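Local coordinates for Alr4995 protein (PDB 6LRG), which probably converts arginine to ornithine and ammonia in its N-terminal part and ornithine to proline in its NAD+-binding C-terminal part, at the interface of chains A and B. Coordinates in Å, arbitrary orientation; residue numbers count along the deposited sequence, not the author numbering. Chains: chain A/B, Alr4995 protein.

The interface of chains A and B. Residues chain A 667-669; chain B 452, 551.
NH2 of the B:Arg551 guanidinium reaches two oxygens of one residue, A:Asp667. Its weak hydrogen bond to the backbone O of A:Asp667 measures 3.4 Å. To the carboxylate OD2 of A:Asp667 the same NH2 stands at 3.6 Å, a long salt bridge. OD2 sits 3.5 Å above the B:Arg551 guanidinium plane, displaced from the centre of the group, and the two flat groups are tilted by 26°. Because the oxygen lies over a face and away from the plane of the N–H bonds, the attraction is likely to be mainly electrostatic.

B:Arg452 approaches the next peptide with less certain geometry. Its NH1 is modelled 2.7 Å from the backbone O of A:Arg668, but the angle C=O···NH1 is about 81°, which places the nitrogen over the face of the A:Arg668–A:Gly669 peptide. NH1 also crowds A:Gly669 N, another N–H-bearing nitrogen, at 3.1 Å, and comes too near the carbonyl carbon, so its exact placement is doubtful. That O and N both lie level with the guanidinium, beyond its NH1 end. A bend at chi3 (85°), with another at chi2, folds the arginine chain so that NH1 leads toward chain A. With an alanine in place of B:Arg452, that peptide face would probably be less filled and the carbonyl left without this nearby, if poorly placed, cationic group.

Contact is thus made by the loop between helix 659-665 and strand 673-677 of chain A, in the Rossmann-fold region, against two arginines of chain B. The patch hides 156 Å² and has a two-fold twin, though this pairing may not be the biological one. The other terminal nitrogen of B:Arg551, NH1, lies 3.9 Å from A:Asp667 OD2.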
loop_
_atom_site.group_PDB
_atom_site.type_symbol
_atom_site.label_atom_id
_atom_site.label_comp_id
_atom_site.label_asym_id
_atom_site.label_seq_id
_atom_site.Cartn_x
_atom_site.Cartn_y
_atom_site.Cartn_z
ATOM N N ASP A 667 9.614 1.087 17.936
ATOM C CA ASP A 667 11.070 1.180 17.864
ATOM C C ASP A 667 11.684 1.149 19.247
ATOM O O ASP A 667 12.828 1.558 19.444
ATOM C CB ASP A 667 11.505 2.449 17.132
ATOM C CG ASP A 667 10.974 3.706 17.786
ATOM O OD1 ASP A 667 10.061 3.587 18.634
ATOM O OD2 ASP A 667 11.462 4.809 17.451
ATOM N N ARG A 668 10.904 0.678 20.206
ATOM C CA ARG A 668 11.413 0.400 21.532
ATOM C C ARG A 668 11.632 -1.101 21.699
ATOM O O ARG A 668 11.849 -1.585 22.810
ATOM C CB ARG A 668 10.449 0.908 22.591
ATOM C CG ARG A 668 9.845 2.251 22.264
ATOM C CD ARG A 668 8.800 2.641 23.296
ATOM N NE ARG A 668 8.539 4.073 23.241
ATOM C CZ ARG A 668 8.048 4.784 24.246
ATOM N NH1 ARG A 668 7.748 4.196 25.401
ATOM N NH2 ARG A 668 7.858 6.088 24.093
ATOM N N GLY A 669 11.580 -1.841 20.596
ATOM C CA GLY A 669 11.919 -3.255 20.623
ATOM C C GLY A 669 10.819 -4.191 21.090
ATOM O O GLY A 669 9.853 -3.782 21.726
ATOM N N ARG B 452 17.125 -5.636 19.656
ATOM C CA ARG B 452 16.796 -4.661 18.589
ATOM C C ARG B 452 16.770 -5.381 17.248
ATOM O O ARG B 452 17.071 -4.793 16.204
ATOM C CB ARG B 452 17.768 -3.473 18.492
ATOM C CG ARG B 452 17.053 -2.116 18.347
ATOM C CD ARG B 452 15.856 -1.904 19.360
ATOM N NE ARG B 452 16.358 -1.402 20.630
ATOM C CZ ARG B 452 15.662 -1.304 21.763
ATOM N NH1 ARG B 452 14.369 -1.588 21.834
ATOM N NH2 ARG B 452 16.274 -0.870 22.847
ATOM N N ARG B 551 17.923 6.950 12.345
ATOM C CA ARG B 551 17.339 6.591 13.639
ATOM C C ARG B 551 17.381 7.704 14.698
ATOM O O ARG B 551 16.422 7.878 15.461
ATOM C CB ARG B 551 18.031 5.335 14.181
ATOM C CG ARG B 551 17.529 4.864 15.542
ATOM C CD ARG B 551 16.055 4.457 15.498
ATOM N NE ARG B 551 15.562 4.012 16.803
ATOM C CZ ARG B 551 15.125 4.834 17.754
ATOM N NH1 ARG B 551 15.135 6.149 17.548
ATOM N NH2 ARG B 551 14.689 4.348 18.913
#